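Local coordinates for protein CG5036 (Drosophila melanogaster, PDB 4IGU) that binds G protein alpha subunits through its RGS domain, acting as a GTPase activator and also as a GDP-dissociation inhibitor, at residues I52-A57 / D113-Q118. Sequence-based numbering, arbitrary orientation.
Sequences ILFWLA and DEAQIQ
Gln116 crosses one face of the Trp55 indole, and this pair carries most of the contact. The evidence lies in two approaches: Gln116 CG sits 3.3 Å from Trp55 CD1, at the pyrrole end of the ring, and Gln116 NE2 stands 3.5 Å above the indole plane, displaced toward its rim. The amide is inclined to the ring by 53°, so it does not stack flat. Although Gln116 NE2 and Trp55 NE1 come within 3.5 Å, both are donors and no bond joins them; the amide nitrogen instead gives its hydrogen bond to Glu59 OE2, one turn further along the tryptophan's helix. With CG anti to the backbone N (chi1 -179°) and the chain extended beyond it, Gln116 spans the gap between the helices to reach that carboxylate. Replacing Trp55 by an alanine would probably open a gap beside the Gln116 CG and amide and take from Tyr120 the ring it meets. Both helices belong to the RGS domain, an all-helical fold, and here 50-61 and 113-132 run roughly antiparallel, their short segments 139° apart with axes 9.7 Å distant at closest approach. A second aromatic, Phe54, meets the other helix at the edge of its ring: CZ touches Ala115 CB at 3.7 Å, while CE2 lies 3.9 Å from the backbone N of Gln116. The small Ala115, its CB directed toward helix 50-61, lets the phenyl edge come up to the backbone. Val90 and Ile77 also contact Phe54, and Val96 of helix 94-103 packs on Ala115, placing this apolar half in the domain interior; beside the indole, the ring of Tyr120 also meets Trp55.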
ATOM      1  N   ILE A  52       2.048   1.430   2.126  1.00  9.08           N
ATOM      2  CA  ILE A  52       1.489   1.329   0.780  1.00 11.55           C
ATOM      3  C   ILE A  52       2.579   1.129  -0.287  1.00 14.43           C
ATOM      4  O   ILE A  52       2.364   0.452  -1.302  1.00 13.24           O
ATOM      5  CB  ILE A  52       0.557   2.535   0.447  1.00 11.05           C
ATOM      6  CG1 ILE A  52      -0.358   2.195  -0.730  1.00 12.91           C
ATOM      7  CG2 ILE A  52       1.382   3.817   0.209  1.00 11.69           C
ATOM      8  CD1 ILE A  52      -1.448   3.214  -0.984  1.00 15.42           C
ATOM      9  N   LEU A  53       3.754   1.705  -0.066  1.00 10.72           N
ATOM     10  CA  LEU A  53       4.841   1.521  -1.015  1.00 11.36           C
ATOM     11  C   LEU A  53       5.284   0.043  -1.040  1.00 11.87           C
ATOM     12  O   LEU A  53       5.538  -0.525  -2.110  1.00 11.47           O
ATOM     13  CB  LEU A  53       6.005   2.469  -0.692  1.00 11.26           C
ATOM     14  CG  LEU A  53       5.661   3.944  -0.972  1.00 16.81           C
ATOM     15  CD1 LEU A  53       6.590   4.909  -0.252  1.00 23.15           C
ATOM     16  CD2 LEU A  53       5.701   4.213  -2.471  1.00 17.16           C
ATOM     17  N   PHE A  54       5.344  -0.586   0.129  1.00 11.50           N
ATOM     18  CA  PHE A  54       5.643  -2.025   0.194  1.00 12.45           C
ATOM     19  C   PHE A  54       4.557  -2.801  -0.523  1.00  8.61           C
ATOM     20  O   PHE A  54       4.839  -3.694  -1.332  1.00 13.68           O
ATOM     21  CB  PHE A  54       5.749  -2.484   1.657  1.00 10.42           C
ATOM     22  CG  PHE A  54       5.791  -3.993   1.838  1.00 12.60           C
ATOM     23  CD1 PHE A  54       6.892  -4.736   1.416  1.00 14.03           C
ATOM     24  CD2 PHE A  54       4.750  -4.657   2.479  1.00 12.10           C
ATOM     25  CE1 PHE A  54       6.942  -6.117   1.608  1.00 10.00           C
ATOM     26  CE2 PHE A  54       4.792  -6.044   2.673  1.00  8.61           C
ATOM     27  CZ  PHE A  54       5.882  -6.772   2.231  1.00  9.87           C
ATOM     28  N   TRP A  55       3.304  -2.447  -0.246  1.00 11.42           N
ATOM     29  CA  TRP A  55       2.165  -3.143  -0.845  1.00 10.18           C
ATOM     30  C   TRP A  55       2.173  -3.011  -2.371  1.00 14.94           C
ATOM     31  O   TRP A  55       1.937  -3.979  -3.095  1.00 11.27           O
ATOM     32  CB  TRP A  55       0.833  -2.639  -0.255  1.00 10.80           C
ATOM     33  CG  TRP A  55      -0.343  -3.493  -0.692  1.00 14.31           C
ATOM     34  CD1 TRP A  55      -0.811  -4.620  -0.082  1.00 14.28           C
ATOM     35  CD2 TRP A  55      -1.157  -3.304  -1.860  1.00 12.00           C
ATOM     36  NE1 TRP A  55      -1.877  -5.137  -0.788  1.00 12.86           N
ATOM     37  CE2 TRP A  55      -2.104  -4.345  -1.886  1.00 13.78           C
ATOM     38  CE3 TRP A  55      -1.173  -2.346  -2.886  1.00 15.14           C
ATOM     39  CZ2 TRP A  55      -3.070  -4.457  -2.893  1.00 16.32           C
ATOM     40  CZ3 TRP A  55      -2.131  -2.459  -3.888  1.00 17.32           C
ATOM     41  CH2 TRP A  55      -3.069  -3.505  -3.880  1.00 13.44           C
ATOM     42  N   LEU A  56       2.472  -1.819  -2.864  1.00 12.03           N
ATOM     43  CA  LEU A  56       2.580  -1.625  -4.305  1.00  9.84           C
ATOM     44  C   LEU A  56       3.769  -2.398  -4.897  1.00 10.89           C
ATOM     45  O   LEU A  56       3.700  -2.898  -6.027  1.00 10.04           O
ATOM     46  CB  LEU A  56       2.686  -0.134  -4.621  1.00 18.72           C
ATOM     47  CG  LEU A  56       1.428   0.664  -4.302  1.00 17.36           C
ATOM     48  CD1 LEU A  56       1.744   2.146  -4.350  1.00  9.65           C
ATOM     49  CD2 LEU A  56       0.316   0.308  -5.277  1.00 14.99           C
ATOM     50  N   ALA A  57       4.861  -2.490  -4.148  1.00 11.85           N
ATOM     51  CA  ALA A  57       6.042  -3.203  -4.643  1.00  9.34           C
ATOM     52  C   ALA A  57       5.746  -4.683  -4.792  1.00 10.51           C
ATOM     53  O   ALA A  57       6.220  -5.325  -5.733  1.00  9.72           O
ATOM     54  CB  ALA A  57       7.244  -2.979  -3.712  1.00 11.85           C
ATOM     55  N   ASP A 113       3.615 -12.874   0.202  1.00  7.75           N
ATOM     56  CA  ASP A 113       2.165 -12.909   0.409  1.00 13.94           C
ATOM     57  C   ASP A 113       1.705 -12.688   1.856  1.00 13.60           C
ATOM     58  O   ASP A 113       0.832 -11.859   2.107  1.00 12.30           O
ATOM     59  CB  ASP A 113       1.556 -14.180  -0.176  1.00 13.88           C
ATOM     60  CG  ASP A 113       1.413 -14.096  -1.669  1.00 15.63           C
ATOM     61  OD1 ASP A 113       1.972 -13.136  -2.233  1.00 14.93           O
ATOM     62  OD2 ASP A 113       0.758 -14.976  -2.273  1.00 18.44           O
ATOM     63  N   GLU A 114       2.299 -13.406   2.803  1.00  9.86           N
ATOM     64  CA  GLU A 114       1.908 -13.272   4.204  1.00 15.91           C
ATOM     65  C   GLU A 114       2.133 -11.857   4.735  1.00 12.87           C
ATOM     66  O   GLU A 114       1.308 -11.332   5.488  1.00 10.91           O
ATOM     67  CB  GLU A 114       2.661 -14.294   5.071  1.00 18.87           C
ATOM     68  CG  GLU A 114       2.341 -15.734   4.729  1.00 17.76           C
ATOM     69  CD  GLU A 114       1.567 -16.452   5.827  1.00 32.79           C
ATOM     70  OE1 GLU A 114       1.759 -17.682   5.965  1.00 35.69           O
ATOM     71  OE2 GLU A 114       0.769 -15.798   6.541  1.00 34.28           O
ATOM     72  N   ALA A 115       3.243 -11.234   4.348  1.00 11.57           N
ATOM     73  CA  ALA A 115       3.521  -9.884   4.818  1.00 13.86           C
ATOM     74  C   ALA A 115       2.612  -8.895   4.105  1.00 12.95           C
ATOM     75  O   ALA A 115       2.095  -7.955   4.723  1.00 13.97           O
ATOM     76  CB  ALA A 115       5.004  -9.517   4.619  1.00 10.18           C
ATOM     77  N   GLN A 116       2.411  -9.091   2.806  1.00 10.42           N
ATOM     78  CA  GLN A 116       1.581  -8.154   2.042  1.00 10.26           C
ATOM     79  C   GLN A 116       0.162  -8.102   2.611  1.00 14.38           C
ATOM     80  O   GLN A 116      -0.410  -7.020   2.774  1.00 12.26           O
ATOM     81  CB  GLN A 116       1.560  -8.519   0.553  1.00 15.27           C
ATOM     82  CG  GLN A 116       0.728  -7.555  -0.305  1.00 11.39           C
ATOM     83  CD  GLN A 116       0.594  -8.006  -1.753  1.00 17.35           C
ATOM     84  OE1 GLN A 116       0.727  -9.194  -2.061  1.00 16.94           O
ATOM     85  NE2 GLN A 116       0.317  -7.063  -2.645  1.00 13.64           N
ATOM     86  N   ILE A 117      -0.388  -9.266   2.955  1.00 12.51           N
ATOM     87  CA  ILE A 117      -1.729  -9.333   3.543  1.00 17.07           C
ATOM     88  C   ILE A 117      -1.789  -8.631   4.898  1.00 12.89           C
ATOM     89  O   ILE A 117      -2.724  -7.878   5.191  1.00 14.70           O
ATOM     90  CB  ILE A 117      -2.187 -10.788   3.723  1.00 14.63           C
ATOM     91  CG1 ILE A 117      -2.287 -11.491   2.374  1.00 21.79           C
ATOM     92  CG2 ILE A 117      -3.525 -10.847   4.444  1.00 25.10           C
ATOM     93  CD1 ILE A 117      -2.463 -13.004   2.499  1.00 22.98           C
ATOM     94  N   GLN A 118      -0.796  -8.895   5.734  1.00 13.21           N
ATOM     95  CA  GLN A 118      -0.715  -8.269   7.048  1.00 15.25           C
ATOM     96  C   GLN A 118      -0.670  -6.741   6.917  1.00 12.66           C
ATOM     97  O   GLN A 118      -1.346  -6.008   7.655  1.00 13.17           O
ATOM     98  CB  GLN A 118       0.533  -8.798   7.758  1.00 19.03           C
ATOM     99  CG  GLN A 118       0.653  -8.458   9.226  1.00 30.77           C
ATOM    100  CD  GLN A 118       1.462  -9.501   9.994  1.00 35.56           C
ATOM    101  OE1 GLN A 118       2.642  -9.298  10.308  1.00 30.72           O
ATOM    102  NE2 GLN A 118       0.823 -10.624  10.305  1.00 36.35           N
TER